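Local coordinates for bifunctional GH43-CE protein (PDB 6MLY) that probably cleaves xylose units from xylan through a family 43 glycoside hydrolase domain and carries a carbohydrate esterase domain in the same chain, at residues M44-M49 and G54-K59; Y71-L76 and Y120-K125; K88-R93 and A113-K118; F146-D149 and H153-M156. One frame throughout, in Å; residues are numbered along the deposited sequence.

All four contacts lie in the family 43 domain, probably a five-bladed beta-propeller. Contact 1 and contact 4 each join neighbouring strands, in two different sheets, and rest on backbone hydrogen bonds; contact 1 is wholly buried and leans on methionine and proline, whereas contact 4 is a partly exposed hairpin rich in aromatic rings. Contacts 2 and 3 link parts farther apart in sequence and have no backbone bond across them: the mostly buried contact 2 is ring packing, and contact 3, loop on loop, turns on a hydroxyl pair. G54 of contact 1 pairs with A72 and Y73 of contact 2, whose L76 rests on A113 and T115 of contact 3, while F121 meets F146 of contact 4.

Contact 1 of 4, residues M44-M49 and G54-K59; sequences MSSTTM and GVPIMK
M44 and M58 form the hydrogen-bonded antiparallel pair that holds these segments together. M58 N donates to M44 O at 2.7 Å with an angle of 159°, while the return bond from M44 N to M58 O is bent to 123° and weak. M44 O is also approached by the CA-H of I57, at 3.3 Å. Beyond this pair the ladder gives way. S46 N stands 3.3 Å from P56 O at too poor an angle to bond, P56 has no N-H to return, and CA-H groups meet the carbonyls here: S45 CA turns its hydrogen to P56 O, V55 CA to S46 O. S45 OG bonds S98 OG, S46 OG weakly P31 O; the backbones of G54 and V55 bond to A72, and G54 also to Y73. With CG anti to the backbone N (chi1 166°) and the chain bent beyond it, M44 runs alongside M58 beside the bonded pair, its CE 3.6 Å from M58 SD. Farther on, T48 CG2 packs on P56 CG at 3.5 Å. In the four-stranded antiparallel sheet the two are the middle strands, flanked by 34-38 and 66-71; L109 of strand 106-113 meets S45, V55 and I57, and R373 of strand 370-373 reaches T48 and P56.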
# COMPACT_ATOMS: atom_id res chain seq x y z
N MET A 44 29.83 1.07 -0.81
CA MET A 44 28.89 1.32 0.26
C MET A 44 28.29 -0.01 0.73
O MET A 44 27.66 -0.72 -0.05
CB MET A 44 27.77 2.25 -0.21
CG MET A 44 26.58 2.30 0.71
SD MET A 44 25.04 2.58 -0.18
CE MET A 44 24.03 1.30 0.54
N SER A 45 28.51 -0.33 2.02
CA SER A 45 27.82 -1.40 2.73
C SER A 45 26.50 -0.86 3.30
O SER A 45 26.22 0.34 3.20
CB SER A 45 28.70 -2.00 3.81
OG SER A 45 28.91 -1.07 4.86
N SER A 46 25.69 -1.74 3.89
CA SER A 46 24.29 -1.43 4.16
C SER A 46 23.70 -2.43 5.16
O SER A 46 24.28 -3.48 5.42
CB SER A 46 23.52 -1.41 2.87
OG SER A 46 22.37 -0.60 2.98
N THR A 47 22.53 -2.08 5.70
CA THR A 47 21.78 -2.93 6.64
C THR A 47 20.53 -3.48 5.94
O THR A 47 19.78 -2.73 5.30
CB THR A 47 21.42 -2.17 7.91
OG1 THR A 47 22.60 -1.70 8.55
CG2 THR A 47 20.65 -3.01 8.90
N THR A 48 20.33 -4.80 6.06
CA THR A 48 19.10 -5.51 5.68
C THR A 48 18.62 -6.41 6.82
O THR A 48 17.66 -7.17 6.64
CB THR A 48 19.30 -6.35 4.42
OG1 THR A 48 20.28 -7.36 4.71
CG2 THR A 48 19.71 -5.52 3.23
N MET A 49 19.27 -6.32 7.99
CA MET A 49 18.85 -6.99 9.22
C MET A 49 18.66 -8.49 8.95
O MET A 49 19.64 -9.21 8.73
CB MET A 49 17.55 -6.36 9.74
CG MET A 49 17.75 -4.96 10.28
SD MET A 49 16.24 -3.97 10.25
CE MET A 49 16.92 -2.34 10.54
N GLY A 54 23.04 -11.22 3.58
CA GLY A 54 23.18 -10.08 4.50
C GLY A 54 24.30 -9.13 4.12
O GLY A 54 25.20 -9.49 3.36
N VAL A 55 24.24 -7.91 4.67
CA VAL A 55 25.19 -6.80 4.45
C VAL A 55 25.45 -6.65 2.95
O VAL A 55 26.47 -7.09 2.44
CB VAL A 55 26.51 -6.99 5.23
CG1 VAL A 55 27.34 -5.71 5.26
CG2 VAL A 55 26.28 -7.49 6.65
N PRO A 56 24.51 -6.03 2.20
CA PRO A 56 24.73 -5.77 0.77
C PRO A 56 25.75 -4.66 0.51
O PRO A 56 25.67 -3.59 1.13
CB PRO A 56 23.35 -5.34 0.26
CG PRO A 56 22.62 -4.82 1.48
CD PRO A 56 23.19 -5.58 2.66
N ILE A 57 26.69 -4.93 -0.40
CA ILE A 57 27.66 -3.94 -0.87
C ILE A 57 27.15 -3.40 -2.21
O ILE A 57 26.74 -4.17 -3.07
CB ILE A 57 29.08 -4.53 -0.99
CG1 ILE A 57 29.53 -5.24 0.29
CG2 ILE A 57 30.08 -3.47 -1.43
CD1 ILE A 57 29.56 -6.74 0.19
N MET A 58 27.21 -2.07 -2.36
CA MET A 58 26.77 -1.36 -3.55
C MET A 58 27.94 -0.57 -4.14
O MET A 58 28.70 0.04 -3.40
CB MET A 58 25.64 -0.38 -3.23
CG MET A 58 24.37 -1.05 -2.76
SD MET A 58 22.98 0.10 -2.67
CE MET A 58 21.78 -0.92 -1.82
N LYS A 59 28.04 -0.56 -5.47
CA LYS A 59 29.07 0.15 -6.21
C LYS A 59 28.43 1.35 -6.92
O LYS A 59 27.28 1.27 -7.35
CB LYS A 59 29.75 -0.80 -7.20
CG LYS A 59 30.65 -0.15 -8.25
CD LYS A 59 31.16 -1.13 -9.28
CE LYS A 59 32.25 -0.55 -10.16
NZ LYS A 59 33.26 -1.58 -10.54

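Contact 2 of 4, residues Y71-L76 and Y120-K125; sequences YAYDTL and YFYTTK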
# COMPACT_ATOMS: atom_id res chain seq x y z
N TYR A 71 27.37 -9.52 -1.45
CA TYR A 71 26.94 -9.59 -0.06
C TYR A 71 28.07 -10.17 0.80
O TYR A 71 28.89 -10.96 0.31
CB TYR A 71 25.68 -10.45 0.06
CG TYR A 71 24.42 -9.78 -0.44
CD1 TYR A 71 24.08 -9.81 -1.79
CD2 TYR A 71 23.56 -9.13 0.42
CE1 TYR A 71 22.93 -9.20 -2.26
CE2 TYR A 71 22.39 -8.53 -0.03
CZ TYR A 71 22.08 -8.56 -1.37
OH TYR A 71 20.93 -7.96 -1.81
N ALA A 72 28.09 -9.80 2.09
CA ALA A 72 29.14 -10.19 3.03
C ALA A 72 28.98 -11.66 3.45
O ALA A 72 29.99 -12.36 3.63
CB ALA A 72 29.12 -9.28 4.23
N TYR A 73 27.74 -12.10 3.64
CA TYR A 73 27.46 -13.49 4.02
C TYR A 73 26.13 -13.95 3.40
O TYR A 73 25.36 -13.14 2.93
CB TYR A 73 27.46 -13.65 5.54
CG TYR A 73 26.34 -12.97 6.27
CD1 TYR A 73 25.07 -13.54 6.35
CD2 TYR A 73 26.54 -11.76 6.92
CE1 TYR A 73 24.04 -12.92 7.03
CE2 TYR A 73 25.52 -11.13 7.61
CZ TYR A 73 24.26 -11.71 7.66
OH TYR A 73 23.27 -11.08 8.35
N ASP A 74 25.91 -15.27 3.45
CA ASP A 74 24.74 -15.95 2.91
C ASP A 74 23.69 -16.12 4.02
O ASP A 74 22.58 -15.61 3.91
CB ASP A 74 25.12 -17.31 2.31
CG ASP A 74 25.03 -17.36 0.79
OD1 ASP A 74 26.08 -17.20 0.13
OD2 ASP A 74 23.89 -17.59 0.29
N THR A 75 24.06 -16.86 5.08
CA THR A 75 23.27 -16.98 6.30
C THR A 75 24.14 -16.56 7.49
O THR A 75 25.36 -16.74 7.49
CB THR A 75 22.69 -18.39 6.46
OG1 THR A 75 23.71 -19.35 6.25
CG2 THR A 75 21.56 -18.68 5.50
N LEU A 76 23.49 -15.98 8.50
CA LEU A 76 24.13 -15.39 9.67
C LEU A 76 24.44 -16.48 10.70
O LEU A 76 25.55 -16.57 11.20
CB LEU A 76 23.19 -14.32 10.23
CG LEU A 76 23.58 -13.67 11.55
CD1 LEU A 76 25.04 -13.20 11.54
CD2 LEU A 76 22.64 -12.51 11.86
N TYR A 120 31.12 -9.53 13.64
CA TYR A 120 31.71 -10.28 12.51
C TYR A 120 32.60 -9.35 11.66
O TYR A 120 32.25 -8.20 11.43
CB TYR A 120 30.61 -10.89 11.64
CG TYR A 120 29.66 -11.81 12.37
CD1 TYR A 120 28.56 -11.31 13.05
CD2 TYR A 120 29.86 -13.18 12.37
CE1 TYR A 120 27.69 -12.15 13.73
CE2 TYR A 120 28.99 -14.03 13.04
CZ TYR A 120 27.90 -13.52 13.72
OH TYR A 120 27.04 -14.35 14.38
N PHE A 121 33.74 -9.88 11.21
CA PHE A 121 34.68 -9.16 10.35
C PHE A 121 34.92 -9.97 9.07
O PHE A 121 35.15 -11.18 9.12
CB PHE A 121 36.00 -8.90 11.07
CG PHE A 121 36.07 -7.58 11.79
CD1 PHE A 121 36.43 -6.42 11.12
CD2 PHE A 121 35.75 -7.48 13.14
CE1 PHE A 121 36.47 -5.20 11.77
CE2 PHE A 121 35.80 -6.26 13.79
CZ PHE A 121 36.16 -5.12 13.11
N TYR A 122 34.88 -9.28 7.92
CA TYR A 122 35.04 -9.86 6.60
C TYR A 122 36.12 -9.09 5.83
O TYR A 122 36.12 -7.85 5.87
CB TYR A 122 33.70 -9.82 5.85
CG TYR A 122 32.53 -10.49 6.53
CD1 TYR A 122 31.75 -9.83 7.47
CD2 TYR A 122 32.16 -11.78 6.18
CE1 TYR A 122 30.65 -10.44 8.06
CE2 TYR A 122 31.06 -12.40 6.76
CZ TYR A 122 30.30 -11.73 7.70
OH TYR A 122 29.23 -12.36 8.27
N THR A 123 37.02 -9.80 5.15
CA THR A 123 38.12 -9.17 4.39
C THR A 123 38.29 -9.83 3.02
O THR A 123 38.16 -11.05 2.89
CB THR A 123 39.44 -9.24 5.16
OG1 THR A 123 39.86 -10.60 5.19
CG2 THR A 123 39.35 -8.69 6.57
N THR A 124 38.63 -9.02 2.01
CA THR A 124 38.86 -9.48 0.64
C THR A 124 39.67 -8.44 -0.16
O THR A 124 39.67 -7.26 0.18
CB THR A 124 37.54 -9.74 -0.09
OG1 THR A 124 37.85 -10.35 -1.34
CG2 THR A 124 36.73 -8.49 -0.31
N LYS A 125 40.32 -8.90 -1.24
CA LYS A 125 41.07 -8.03 -2.16
C LYS A 125 40.21 -7.67 -3.38
O LYS A 125 40.64 -6.90 -4.22
CB LYS A 125 42.38 -8.71 -2.59
CG LYS A 125 43.44 -8.79 -1.50
CD LYS A 125 44.66 -9.64 -1.86
CE LYS A 125 45.90 -8.82 -2.17
NZ LYS A 125 47.04 -9.70 -2.55
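A72 sets its methyl group over one face of the Y122 ring, CB lying 4.1 Å from the ring centroid and only 5° off the normal, a well-centred CH-pi contact. The carbonyl of the same residue approaches the ring too, A72 O being 3.3 Å from Y122 CE2. Y73 follows, and here the two aromatic side chains slant across each other: CD2 of Y73 is the atom nearest Y122 OH, at 3.1 Å, with Y73 CB also beside that oxygen. CG of Y73 sits between the backbone N and the carbonyl carbon (chi1 68°), which holds the base of the ring against the end of Y122, while Y73 OH makes a weak hydrogen bond to S95 OG. At A72 the chain turns a corner after leaving strand 66-71, and strand 118-124 belongs to the next four-stranded antiparallel sheet; the contact thus bridges what are probably adjacent blades of the family 43 beta-propeller. The last residue to touch is L76, whose side chain lies at about a right angle to that of Y120. Its CD1 branch meets Y120 CE1 at 3.6 Å and is about as near to CZ and OH, the hydroxyl itself being bonded to T116 OG1.

Contact 3 of 4, residues K88-R93 and A113-K118; sequences KNTYGR and AQTTGK
T115, R93 and T90 carry most of the surface buried here, and the hydroxyl of T115 is where the three converge. T90 OG1 lies 2.6 Å from T115 OG1 in a hydrogen bond that either threonine could donate. T90 turns OG1 anti to its own nitrogen (chi1 -162°), which sends the hydroxyl across to the other loop, and the two side chains meet at about a right angle. Their methyl groups come together beside the bond, with T90 CG2 3.8 Å from T115 CG2. R93 adds the start of its side chain rather than its charge: its CB comes within 3.6 Å of T115 OG1. T90 and R93 sit side by side because they are the ends of a type II beta turn, closed by R93 N donating to T90 O at 3.0 Å, with G92 at its positive phi. T115 in turn occupies the connection between strands 106-113 and 118-124, where a G1 beta bulge sets G117 and K118 opposite A113. G94 N is a second partner of T115 OG1, and T90 N is bonded to H336 NE2. An alanine in place of T90 would probably leave the T115 hydroxyl with G94 N but without its threonine mate, and remove the methyl contact. Two directional bonds on one oxygen are likely to fix the rotation of T115 and tie two irregular loops over a small area.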
# COMPACT_ATOMS: atom_id res chain seq x y z
N LYS A 88 9.71 -18.81 16.15
CA LYS A 88 10.65 -17.78 16.58
C LYS A 88 11.11 -17.01 15.35
O LYS A 88 11.13 -17.55 14.24
CB LYS A 88 11.85 -18.40 17.29
CG LYS A 88 11.56 -19.08 18.62
CD LYS A 88 12.70 -19.95 19.11
CE LYS A 88 12.41 -20.65 20.42
NZ LYS A 88 13.47 -21.62 20.77
N ASN A 89 11.51 -15.75 15.56
CA ASN A 89 11.96 -14.87 14.49
C ASN A 89 13.09 -13.98 15.03
O ASN A 89 13.47 -14.09 16.19
CB ASN A 89 10.80 -14.03 13.94
CG ASN A 89 10.01 -13.36 15.03
OD1 ASN A 89 9.10 -13.96 15.60
ND2 ASN A 89 10.33 -12.11 15.32
N THR A 90 13.62 -13.12 14.15
CA THR A 90 14.53 -12.06 14.54
C THR A 90 14.28 -10.85 13.64
O THR A 90 15.20 -10.12 13.28
CB THR A 90 15.98 -12.58 14.57
OG1 THR A 90 16.78 -11.67 15.33
CG2 THR A 90 16.59 -12.76 13.19
N TYR A 91 13.01 -10.63 13.30
CA TYR A 91 12.59 -9.45 12.56
C TYR A 91 13.09 -8.20 13.30
O TYR A 91 13.03 -8.15 14.53
CB TYR A 91 11.07 -9.39 12.40
CG TYR A 91 10.47 -10.36 11.40
CD1 TYR A 91 10.55 -10.13 10.04
CD2 TYR A 91 9.77 -11.47 11.83
CE1 TYR A 91 9.98 -11.00 9.12
CE2 TYR A 91 9.18 -12.35 10.93
CZ TYR A 91 9.29 -12.12 9.57
OH TYR A 91 8.72 -12.98 8.68
N GLY A 92 13.60 -7.23 12.55
CA GLY A 92 14.09 -5.97 13.10
C GLY A 92 15.54 -6.05 13.57
O GLY A 92 16.21 -5.03 13.64
N ARG A 93 16.01 -7.26 13.88
CA ARG A 93 17.33 -7.47 14.47
C ARG A 93 18.31 -7.90 13.36
O ARG A 93 18.49 -7.16 12.40
CB ARG A 93 17.20 -8.45 15.65
CG ARG A 93 16.45 -7.87 16.85
CD ARG A 93 15.99 -8.97 17.79
NE ARG A 93 15.79 -8.51 19.15
CZ ARG A 93 14.91 -9.02 20.01
NH1 ARG A 93 13.99 -9.88 19.58
NH2 ARG A 93 14.94 -8.67 21.28
N ALA A 113 25.44 -8.26 15.40
CA ALA A 113 24.05 -8.70 15.44
C ALA A 113 23.67 -9.16 16.85
O ALA A 113 24.34 -10.01 17.44
CB ALA A 113 23.84 -9.81 14.43
N GLN A 114 22.55 -8.62 17.35
CA GLN A 114 21.92 -9.00 18.62
C GLN A 114 21.27 -10.38 18.49
O GLN A 114 21.04 -11.05 19.50
CB GLN A 114 20.89 -7.95 19.04
CG GLN A 114 21.50 -6.58 19.28
CD GLN A 114 20.46 -5.53 19.56
OE1 GLN A 114 19.97 -5.40 20.68
NE2 GLN A 114 20.12 -4.75 18.54
N THR A 115 20.99 -10.81 17.25
CA THR A 115 20.48 -12.14 16.95
C THR A 115 21.40 -13.23 17.51
O THR A 115 20.92 -14.32 17.82
CB THR A 115 20.27 -12.31 15.44
OG1 THR A 115 19.30 -11.35 15.03
CG2 THR A 115 19.80 -13.70 15.05
N THR A 116 22.71 -12.97 17.60
CA THR A 116 23.69 -13.89 18.23
C THR A 116 24.65 -13.15 19.18
O THR A 116 25.60 -13.76 19.69
CB THR A 116 24.53 -14.63 17.19
OG1 THR A 116 25.30 -13.66 16.48
CG2 THR A 116 23.70 -15.43 16.21
N GLY A 117 24.40 -11.86 19.43
CA GLY A 117 25.24 -11.02 20.28
C GLY A 117 26.71 -11.12 19.92
O GLY A 117 27.56 -11.19 20.82
N LYS A 118 27.00 -11.13 18.61
CA LYS A 118 28.35 -11.31 18.07
C LYS A 118 28.69 -10.18 17.09
O LYS A 118 27.78 -9.60 16.46
CB LYS A 118 28.49 -12.66 17.36
CG LYS A 118 28.81 -13.85 18.25
CD LYS A 118 29.46 -14.98 17.49
CE LYS A 118 29.83 -16.15 18.37
NZ LYS A 118 31.17 -16.70 18.01

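Contact 4 of 4, residues F146-D149 and H153-M156; sequences FFFD and HIYM
F146-F148 and I154-M156 run antiparallel, their axes 4.6 Å apart at closest and their directions 155° apart, with F147 and Y155 as the hydrogen-bonded pair. Y155 N donates to F147 O at 3.1 Å, the bond in the other direction is long and weak, and nearer the turn D149 N reaches H153 O at 3.2 Å in an almost straight bond of 168°. On the sheet face shared by F148 and I154 these two side chains lie alongside each other, F148 CD1 touching I154 CG1 at 3.9 Å. F148 carries its ring beside the backbone N (chi1 -55°), the same choice I154 makes for CG1, which keeps the two abreast; H103 stacks on the F148 ring. An alanine at I154 would probably open a gap beside F148 and deprive that ring of its aliphatic neighbour across the strands. On the face that carries Y155, the edge of its ring at CE2 is met by D149 CB, 3.6 Å away, from the end of the strand, with the carboxylate steeply inclined to the ring. The polar ends look elsewhere: D149 OD1 bonds Y211 OH, and Y155 OH bonds D151 in the turn, with a weak bond from H153 ND1. The arrangement is a beta hairpin in what is probably one propeller blade; D143, predicted to tune the catalytic acid, comes shortly before it in sequence, its side chain about 10 Å from that of M156.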
# COMPACT_ATOMS: atom_id res chain seq x y z
N PHE A 146 35.42 0.88 13.32
CA PHE A 146 36.84 0.53 13.37
C PHE A 146 37.60 1.40 12.36
O PHE A 146 37.01 1.89 11.39
CB PHE A 146 37.05 -0.97 13.13
CG PHE A 146 36.90 -1.42 11.71
CD1 PHE A 146 37.98 -1.44 10.84
CD2 PHE A 146 35.67 -1.85 11.22
CE1 PHE A 146 37.84 -1.86 9.53
CE2 PHE A 146 35.53 -2.27 9.90
CZ PHE A 146 36.62 -2.28 9.06
N PHE A 147 38.92 1.56 12.60
CA PHE A 147 39.76 2.54 11.90
C PHE A 147 41.23 2.13 11.99
O PHE A 147 41.72 1.80 13.07
CB PHE A 147 39.57 3.92 12.53
CG PHE A 147 40.23 5.05 11.78
CD1 PHE A 147 41.54 5.41 12.05
CD2 PHE A 147 39.54 5.76 10.80
CE1 PHE A 147 42.15 6.45 11.37
CE2 PHE A 147 40.15 6.80 10.12
CZ PHE A 147 41.46 7.14 10.40
N PHE A 148 41.92 2.19 10.84
CA PHE A 148 43.38 1.99 10.75
C PHE A 148 44.09 3.34 10.89
O PHE A 148 43.95 4.20 10.03
CB PHE A 148 43.76 1.36 9.41
CG PHE A 148 43.06 0.07 9.10
CD1 PHE A 148 43.59 -1.14 9.51
CD2 PHE A 148 41.86 0.07 8.39
CE1 PHE A 148 42.94 -2.33 9.23
CE2 PHE A 148 41.21 -1.13 8.11
CZ PHE A 148 41.75 -2.32 8.53
N ASP A 149 44.87 3.49 11.96
CA ASP A 149 45.62 4.72 12.24
C ASP A 149 47.05 4.58 11.70
O ASP A 149 47.56 3.47 11.51
CB ASP A 149 45.62 5.06 13.73
CG ASP A 149 45.81 6.54 14.03
OD1 ASP A 149 45.35 7.36 13.21
OD2 ASP A 149 46.41 6.85 15.07
N HIS A 153 48.10 1.02 14.83
CA HIS A 153 47.13 0.26 15.62
C HIS A 153 45.75 0.34 14.96
O HIS A 153 45.46 1.31 14.25
CB HIS A 153 47.06 0.79 17.06
CG HIS A 153 48.35 0.67 17.80
ND1 HIS A 153 48.87 1.71 18.54
CD2 HIS A 153 49.21 -0.36 17.92
CE1 HIS A 153 50.01 1.33 19.09
NE2 HIS A 153 50.25 0.07 18.71
N ILE A 154 44.91 -0.66 15.22
CA ILE A 154 43.52 -0.70 14.74
C ILE A 154 42.60 -0.42 15.92
O ILE A 154 42.39 -1.29 16.77
CB ILE A 154 43.19 -2.07 14.09
CG1 ILE A 154 44.28 -2.51 13.11
CG2 ILE A 154 41.82 -2.03 13.44
CD1 ILE A 154 44.26 -3.99 12.82
N TYR A 155 42.04 0.80 15.96
CA TYR A 155 41.11 1.25 17.01
C TYR A 155 39.69 0.82 16.65
O TYR A 155 39.47 0.23 15.59
CB TYR A 155 41.25 2.76 17.21
CG TYR A 155 42.63 3.17 17.63
CD1 TYR A 155 43.04 3.07 18.95
CD2 TYR A 155 43.57 3.60 16.70
CE1 TYR A 155 44.32 3.42 19.34
CE2 TYR A 155 44.85 3.95 17.07
CZ TYR A 155 45.22 3.87 18.40
OH TYR A 155 46.49 4.21 18.78
N MET A 156 38.75 1.09 17.56
CA MET A 156 37.32 0.87 17.37
C MET A 156 36.55 1.71 18.40
O MET A 156 36.82 1.61 19.59
CB MET A 156 36.97 -0.61 17.56
CG MET A 156 35.52 -0.95 17.22
SD MET A 156 35.19 -2.74 17.05
CE MET A 156 35.73 -3.34 18.65